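Local coordinates for high-affinity zinc uptake system protein znuA (Streptococcus suis, PDB 3MFQ) that probably captures zinc and perhaps related metal ions outside the cell and hands them to an ABC-type importer in the membrane, at residues 166-170 / 171-175; 223-226 / 227-231; 270-273 / 274-278. All coordinates share one frame; numbering follows the deposited sequence.

Contact 1: 166-170 / 171-175; sequences LVTPH and DAFNY. With ZN (zinc ion), chain D.
Phe173 packs against Leu166 and Thr168 at the turn from strand 165-167 into helix 174-179, the opening step of a beta-alpha-beta unit. Leu166 CD2 sits over one face of the Phe173 ring, 4.0 Å from Phe173 CG. The two side chains cross at about a right angle. Thr168 brings its methyl group to the same ring at a slant, with CG2 3.4 Å from Phe173 CE1. Phe173 CG stands beside its own backbone N (chi1 -61°), which turns the ring back to the strand end. Phe107 stacks on this ring from elsewhere in the chain. The polar branch of Thr168 has another task. Its OG1 donates to His170 O at 2.9 Å, from above the carbonyl plane, and so ties the turn together. His170 follows in the loop, and Ala172 CB lies over one face of its imidazole, 4.0 Å from the ring centroid, in a CH-pi contact. His170 ND1 is hydrogen-bonded to Glu219 OE2, which helps fix the ring's rotation. The zinc ion is also held by His41, His104 and Asp254. His170 completes the site through NE2, 2.2 Å from the zinc.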
loop_
_atom_site.group_PDB
_atom_site.type_symbol
_atom_site.label_atom_id
_atom_site.label_comp_id
_atom_site.label_asym_id
_atom_site.label_seq_id
_atom_site.Cartn_x
_atom_site.Cartn_y
_atom_site.Cartn_z
ATOM N N LEU A 166 -8.059 5.146 13.055
ATOM C CA LEU A 166 -7.183 4.025 12.755
ATOM C C LEU A 166 -5.783 4.280 13.292
ATOM O O LEU A 166 -5.228 5.362 13.109
ATOM C CB LEU A 166 -7.132 3.797 11.245
ATOM C CG LEU A 166 -6.315 2.615 10.728
ATOM C CD1 LEU A 166 -6.837 1.312 11.299
ATOM C CD2 LEU A 166 -6.352 2.584 9.213
ATOM N N VAL A 167 -5.214 3.280 13.957
ATOM C CA VAL A 167 -3.858 3.391 14.478
ATOM C C VAL A 167 -2.964 2.319 13.872
ATOM O O VAL A 167 -3.214 1.125 14.029
ATOM C CB VAL A 167 -3.821 3.274 16.009
ATOM C CG1 VAL A 167 -2.394 3.415 16.510
ATOM C CG2 VAL A 167 -4.716 4.327 16.637
ATOM N N THR A 168 -1.919 2.757 13.182
ATOM C CA THR A 168 -1.030 1.847 12.480
ATOM C C THR A 168 0.422 2.191 12.788
ATOM O O THR A 168 0.710 3.295 13.246
ATOM C CB THR A 168 -1.269 1.915 10.963
ATOM O OG1 THR A 168 -0.958 3.231 10.490
ATOM C CG2 THR A 168 -2.720 1.601 10.643
ATOM N N PRO A 169 1.338 1.241 12.547
ATOM C CA PRO A 169 2.774 1.407 12.803
ATOM C C PRO A 169 3.389 2.615 12.095
ATOM O O PRO A 169 4.286 3.246 12.652
ATOM C CB PRO A 169 3.373 0.113 12.256
ATOM C CG PRO A 169 2.284 -0.880 12.393
ATOM C CD PRO A 169 1.017 -0.130 12.113
ATOM N N HIS A 170 2.927 2.927 10.889
ATOM C CA HIS A 170 3.398 4.126 10.203
ATOM C C HIS A 170 2.346 4.725 9.275
ATOM O O HIS A 170 1.351 4.082 8.945
ATOM C CB HIS A 170 4.713 3.866 9.460
ATOM C CG HIS A 170 4.550 3.140 8.162
ATOM N ND1 HIS A 170 4.248 1.797 8.090
ATOM C CD2 HIS A 170 4.671 3.567 6.882
ATOM C CE1 HIS A 170 4.179 1.430 6.822
ATOM N NE2 HIS A 170 4.432 2.486 6.070
ATOM N N ASP A 171 2.576 5.967 8.865
ATOM C CA ASP A 171 1.608 6.717 8.077
ATOM C C ASP A 171 1.481 6.158 6.664
ATOM O O ASP A 171 2.197 6.577 5.758
ATOM C CB ASP A 171 2.019 8.187 8.020
ATOM C CG ASP A 171 0.832 9.121 8.001
ATOM O OD1 ASP A 171 -0.291 8.649 7.720
ATOM O OD2 ASP A 171 1.022 10.326 8.272
ATOM N N ALA A 172 0.560 5.219 6.478
ATOM C CA ALA A 172 0.422 4.549 5.191
ATOM C C ALA A 172 -1.026 4.480 4.721
ATOM O O ALA A 172 -1.316 3.883 3.686
ATOM C CB ALA A 172 1.023 3.155 5.257
ATOM N N PHE A 173 -1.930 5.088 5.481
ATOM C CA PHE A 173 -3.351 5.021 5.163
ATOM C C PHE A 173 -3.988 6.400 5.044
ATOM O O PHE A 173 -5.197 6.547 5.223
ATOM C CB PHE A 173 -4.093 4.196 6.213
ATOM C CG PHE A 173 -3.623 2.771 6.307
ATOM C CD1 PHE A 173 -2.624 2.415 7.196
ATOM C CD2 PHE A 173 -4.183 1.786 5.510
ATOM C CE1 PHE A 173 -2.190 1.104 7.287
ATOM C CE2 PHE A 173 -3.754 0.473 5.597
ATOM C CZ PHE A 173 -2.756 0.133 6.485
ATOM N N ASN A 174 -3.173 7.404 4.744
ATOM C CA ASN A 174 -3.678 8.758 4.544
ATOM C C ASN A 174 -4.654 8.816 3.384
ATOM O O ASN A 174 -5.677 9.496 3.453
ATOM C CB ASN A 174 -2.531 9.735 4.297
ATOM C CG ASN A 174 -1.838 10.150 5.574
ATOM O OD1 ASN A 174 -2.477 10.325 6.610
ATOM N ND2 ASN A 174 -0.523 10.319 5.506
ATOM N N TYR A 175 -4.327 8.106 2.312
ATOM C CA TYR A 175 -5.197 8.059 1.148
ATOM C C TYR A 175 -6.468 7.289 1.480
ATOM O O TYR A 175 -7.545 7.592 0.965
ATOM C CB TYR A 175 -4.470 7.425 -0.036
ATOM C CG TYR A 175 -3.357 8.285 -0.595
ATOM C CD1 TYR A 175 -3.594 9.172 -1.637
ATOM C CD2 TYR A 175 -2.071 8.215 -0.075
ATOM C CE1 TYR A 175 -2.581 9.961 -2.150
ATOM C CE2 TYR A 175 -1.051 8.998 -0.584
ATOM C CZ TYR A 175 -1.311 9.870 -1.621
ATOM O OH TYR A 175 -0.303 10.654 -2.129
HETATM ZN ZN ZN D . 4.780 2.468 3.928
#

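Contact 2: 223-226 / 227-231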
loop_
_atom_site.group_PDB
_atom_site.type_symbol
_atom_site.label_atom_id
_atom_site.label_comp_id
_atom_site.label_asym_id
_atom_site.label_seq_id
_atom_site.Cartn_x
_atom_site.Cartn_y
_atom_site.Cartn_z
ATOM N N ASN A 223 7.916 -4.590 12.393
ATOM C CA ASN A 223 7.936 -5.331 13.651
ATOM C C ASN A 223 6.825 -4.901 14.603
ATOM O O ASN A 223 6.830 -3.778 15.104
ATOM C CB ASN A 223 9.291 -5.180 14.341
ATOM C CG ASN A 223 10.432 -5.716 13.504
ATOM O OD1 ASN A 223 10.273 -6.690 12.769
ATOM N ND2 ASN A 223 11.595 -5.081 13.612
ATOM N N PRO A 224 5.870 -5.807 14.861
ATOM C CA PRO A 224 4.702 -5.562 15.716
ATOM C C PRO A 224 5.071 -5.146 17.139
ATOM O O PRO A 224 4.206 -4.682 17.882
ATOM C CB PRO A 224 3.993 -6.922 15.735
ATOM C CG PRO A 224 4.430 -7.592 14.480
ATOM C CD PRO A 224 5.843 -7.153 14.264
ATOM N N GLU A 225 6.337 -5.310 17.510
ATOM C CA GLU A 225 6.799 -4.931 18.840
ATOM C C GLU A 225 6.495 -3.464 19.103
ATOM O O GLU A 225 6.113 -3.084 20.208
ATOM C CB GLU A 225 8.301 -5.179 18.973
ATOM C CG GLU A 225 8.680 -6.037 20.168
ATOM C CD GLU A 225 8.232 -5.439 21.488
ATOM O OE1 GLU A 225 7.360 -6.043 22.149
ATOM O OE2 GLU A 225 8.751 -4.366 21.865
ATOM N N ARG A 226 6.669 -2.647 18.071
ATOM C CA ARG A 226 6.422 -1.218 18.170
ATOM C C ARG A 226 5.021 -0.919 18.683
ATOM O O ARG A 226 4.828 -0.000 19.477
ATOM C CB ARG A 226 6.614 -0.560 16.808
ATOM C CG ARG A 226 6.315 0.920 16.800
ATOM C CD ARG A 226 6.195 1.426 15.383
ATOM N NE ARG A 226 7.311 0.979 14.557
ATOM C CZ ARG A 226 7.486 1.336 13.290
ATOM N NH1 ARG A 226 6.617 2.149 12.707
ATOM N NH2 ARG A 226 8.528 0.884 12.608
ATOM N N MET A 227 4.044 -1.692 18.220
ATOM C CA MET A 227 2.658 -1.473 18.617
ATOM C C MET A 227 2.383 -2.042 20.003
ATOM O O MET A 227 1.458 -1.608 20.685
ATOM C CB MET A 227 1.691 -2.066 17.589
ATOM C CG MET A 227 1.831 -1.471 16.198
ATOM S SD MET A 227 1.604 0.319 16.152
ATOM C CE MET A 227 -0.169 0.451 16.340
ATOM N N LYS A 228 3.190 -3.012 20.419
ATOM C CA LYS A 228 3.055 -3.572 21.757
ATOM C C LYS A 228 3.792 -2.725 22.784
ATOM O O LYS A 228 3.444 -2.722 23.963
ATOM C CB LYS A 228 3.524 -5.025 21.802
ATOM C CG LYS A 228 2.497 -5.997 21.246
ATOM C CD LYS A 228 2.742 -7.416 21.727
ATOM C CE LYS A 228 1.575 -8.323 21.363
ATOM N NZ LYS A 228 1.800 -9.730 21.799
ATOM N N LYS A 229 4.809 -2.003 22.329
ATOM C CA LYS A 229 5.464 -1.005 23.164
ATOM C C LYS A 229 4.586 0.241 23.226
ATOM O O LYS A 229 4.676 1.034 24.163
ATOM C CB LYS A 229 6.848 -0.656 22.614
ATOM C CG LYS A 229 7.983 -1.451 23.240
ATOM C CD LYS A 229 8.197 -1.052 24.693
ATOM C CE LYS A 229 9.298 -1.879 25.345
ATOM N NZ LYS A 229 9.616 -1.387 26.715
ATOM N N LEU A 230 3.733 0.398 22.218
ATOM C CA LEU A 230 2.797 1.512 22.153
ATOM C C LEU A 230 1.612 1.242 23.069
ATOM O O LEU A 230 1.089 2.151 23.713
ATOM C CB LEU A 230 2.317 1.711 20.715
ATOM C CG LEU A 230 1.349 2.864 20.444
ATOM C CD1 LEU A 230 1.982 4.191 20.816
ATOM C CD2 LEU A 230 0.922 2.864 18.987
ATOM N N GLN A 231 1.194 -0.018 23.112
ATOM C CA GLN A 231 0.119 -0.458 23.990
ATOM C C GLN A 231 0.525 -0.321 25.449
ATOM O O GLN A 231 -0.254 0.131 26.289
ATOM C CB GLN A 231 -0.219 -1.916 23.698
ATOM C CG GLN A 231 -0.962 -2.615 24.816
ATOM C CD GLN A 231 -1.169 -4.089 24.539
ATOM O OE1 GLN A 231 -0.210 -4.857 24.444
ATOM N NE2 GLN A 231 -2.424 -4.493 24.408
#
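Pro224 O receives Lys228 N at 3.2 Å and Glu225 O receives Lys229 N at 2.7 Å, two i to i+4 bonds of helix 225-235. A third, Leu230 N to Arg226 O, is weak. Weak i to i+3 bonds run from Met227 N to Pro224 O and from Lys228 N to Glu225 O. Lys228 N is thus shared between Pro224 O and Glu225 O, and each of these carbonyls takes two donors. The side chains meet mostly on the outer face. Glu225 is poorly ordered. As modelled, a bend at chi2 (-59°) brings its carboxylate forward, beside the next turn. Its OE2 comes 3.3 Å from Lys229 CG, and its OE1 lies 4.0 Å from Lys228 CB, beside the aliphatic parts of the two lysines. The charged ends stay apart, with Glu225 OE2 5.8 Å from Lys229 NZ, so any attraction is probably loose. Arg226 leaves the helix on another side. Its chain starts with CG anti to the backbone N (chi1 177°) and bends at chi3, which helps set NH1 at Pro169 O, its hydrogen-bond partner in the loop that carries a zinc ligand. Met227 bends at chi2 and chi3, and its end packs on Pro169. Helix 225-235 links strands 215-217 and 242-244 in a beta-alpha-beta unit. Met227 and Leu230 pack on Ile216 of the first strand, and Leu230 also meets Met201, Thr204 and Val205 of helix 198-211.

Contact 3: 270-273 / 274-278; sequences YKHN and VKLMV
Tyr270 meets Val274 one turn further along helix 266-281, near the C-terminus of the chain. Val274 CG2 approaches the edge of the phenol ring, near its plane, 4.1 Å from Tyr270 CD1. The two side chains cross at a slant. Val274 CG2 stands beside its own backbone N, anti to the carbonyl carbon, and this directs it back to the turn before. The backbone beneath is a regular alpha helix. Val274 N bonds to Tyr270 O at 3.0 Å, and Lys275 N to Lys271 O at 2.8 Å. Leu276 N and Met277 N continue the series to His272 O and Asn273 O.

His272 and Leu276 meet more loosely. Leu276 CD2 is 4.5 Å from His272 NE2, and its approach is oblique to the ring. His272 NE2 has its polar partner elsewhere, in Glu250 O. Asn273 is buried. Its ND2 is hydrogen-bonded to Phe252 O, and its OD1, also hydrogen-bonded, lies in plane at the edge of the His272 ring. Bonds to both amide atoms hold the group in place. Met277 runs extended back along Asn273. Its CG lies 3.2 Å from Asn273 O, and its CE ends 4.4 Å from Asn273 CB. Lys271 reaches out and makes a cation-pi contact with Trp151.

Helix 266-281 packs against helix 131-156 through Val274, which touches Trp151, Val152, Glu155 and Leu156. Other side chains meet a loop and a strand: Leu276 and Asn273 touch Leu251 of the loop, and Met277 CE reaches Leu166 of strand 165-167.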
loop_
_atom_site.group_PDB
_atom_site.type_symbol
_atom_site.label_atom_id
_atom_site.label_comp_id
_atom_site.label_asym_id
_atom_site.label_seq_id
_atom_site.Cartn_x
_atom_site.Cartn_y
_atom_site.Cartn_z
ATOM N N TYR A 270 -7.381 -5.842 0.029
ATOM C CA TYR A 270 -8.189 -4.700 0.429
ATOM C C TYR A 270 -9.315 -5.124 1.361
ATOM O O TYR A 270 -9.499 -4.551 2.437
ATOM C CB TYR A 270 -8.786 -4.032 -0.803
ATOM C CG TYR A 270 -8.801 -2.532 -0.737
ATOM C CD1 TYR A 270 -9.557 -1.868 0.217
ATOM C CD2 TYR A 270 -8.065 -1.773 -1.638
ATOM C CE1 TYR A 270 -9.573 -0.500 0.276
ATOM C CE2 TYR A 270 -8.080 -0.396 -1.584
ATOM C CZ TYR A 270 -8.836 0.236 -0.624
ATOM O OH TYR A 270 -8.864 1.609 -0.554
ATOM N N LYS A 271 -10.077 -6.122 0.929
ATOM C CA LYS A 271 -11.192 -6.625 1.716
ATOM C C LYS A 271 -10.695 -7.100 3.071
ATOM O O LYS A 271 -11.290 -6.795 4.102
ATOM C CB LYS A 271 -11.895 -7.769 0.983
ATOM C CG LYS A 271 -12.531 -7.367 -0.337
ATOM C CD LYS A 271 -13.235 -8.547 -0.988
ATOM C CE LYS A 271 -13.868 -8.150 -2.310
ATOM N NZ LYS A 271 -14.554 -9.299 -2.961
ATOM N N HIS A 272 -9.599 -7.849 3.058
ATOM C CA HIS A 272 -8.979 -8.331 4.284
ATOM C C HIS A 272 -8.738 -7.189 5.264
ATOM O O HIS A 272 -9.097 -7.277 6.439
ATOM C CB HIS A 272 -7.660 -9.033 3.970
ATOM C CG HIS A 272 -6.839 -9.348 5.183
ATOM N ND1 HIS A 272 -6.900 -10.565 5.825
ATOM C CD2 HIS A 272 -5.942 -8.603 5.868
ATOM C CE1 HIS A 272 -6.072 -10.557 6.856
ATOM N NE2 HIS A 272 -5.478 -9.377 6.904
ATOM N N ASN A 273 -8.122 -6.119 4.775
ATOM C CA ASN A 273 -7.868 -4.952 5.603
ATOM C C ASN A 273 -9.160 -4.376 6.168
ATOM O O ASN A 273 -9.269 -4.129 7.368
ATOM C CB ASN A 273 -7.107 -3.886 4.811
ATOM C CG ASN A 273 -5.634 -4.216 4.654
ATOM O OD1 ASN A 273 -5.167 -5.262 5.105
ATOM N ND2 ASN A 273 -4.892 -3.318 4.018
ATOM N N VAL A 274 -10.142 -4.178 5.294
ATOM C CA VAL A 274 -11.416 -3.589 5.686
ATOM C C VAL A 274 -12.156 -4.409 6.742
ATOM O O VAL A 274 -12.535 -3.878 7.784
ATOM C CB VAL A 274 -12.329 -3.382 4.470
ATOM C CG1 VAL A 274 -13.741 -3.077 4.918
ATOM C CG2 VAL A 274 -11.789 -2.266 3.594
ATOM N N LYS A 275 -12.365 -5.694 6.473
ATOM C CA LYS A 275 -13.043 -6.567 7.430
ATOM C C LYS A 275 -12.363 -6.504 8.791
ATOM O O LYS A 275 -13.019 -6.501 9.831
ATOM C CB LYS A 275 -13.065 -8.018 6.937
ATOM C CG LYS A 275 -13.971 -8.288 5.744
ATOM C CD LYS A 275 -14.106 -9.789 5.499
ATOM C CE LYS A 275 -14.904 -10.091 4.235
ATOM N NZ LYS A 275 -15.126 -11.555 4.053
ATOM N N LEU A 276 -11.037 -6.454 8.775
ATOM C CA LEU A 276 -10.252 -6.447 10.001
ATOM C C LEU A 276 -10.574 -5.218 10.839
ATOM O O LEU A 276 -10.721 -5.303 12.057
ATOM C CB LEU A 276 -8.759 -6.482 9.670
ATOM C CG LEU A 276 -7.798 -6.724 10.834
ATOM C CD1 LEU A 276 -8.104 -8.052 11.501
ATOM C CD2 LEU A 276 -6.360 -6.689 10.355
ATOM N N MET A 277 -10.687 -4.075 10.175
ATOM C CA MET A 277 -10.963 -2.823 10.861
ATOM C C MET A 277 -12.346 -2.829 11.498
ATOM O O MET A 277 -12.513 -2.421 12.647
ATOM C CB MET A 277 -10.843 -1.651 9.889
ATOM C CG MET A 277 -9.491 -1.550 9.214
ATOM S SD MET A 277 -9.394 -0.162 8.074
ATOM C CE MET A 277 -7.743 -0.378 7.422
ATOM N N VAL A 278 -13.340 -3.291 10.750
ATOM C CA VAL A 278 -14.710 -3.278 11.241
ATOM C C VAL A 278 -14.851 -4.162 12.471
ATOM O O VAL A 278 -15.561 -3.815 13.409
ATOM C CB VAL A 278 -15.721 -3.722 10.162
ATOM C CG1 VAL A 278 -15.436 -3.011 8.847
ATOM C CG2 VAL A 278 -15.684 -5.226 9.974
#

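Overall arrangement
Contacts 1 and 3 are largely buried, while contact 2 is only partly so. Contact 1 touches both of the others; its centre is about 14 Å from the centre of each. Met227 of contact 2 packs on Val167 and Pro169, and Phe173 CE2 meets Asn273 ND2 of contact 3. Contacts 2 and 3 do not touch; their nearest atoms are about 11 Å apart. Contact 1 is a strand-to-helix turn with rings, methyls and a metal ligand. Contacts 2 and 3 each lie within one helix. Contact 2 sets a glutamate beside lysine chains on an exposed face, whereas contact 3 sets mainly apolar groups and a bonded amide against the protein interior.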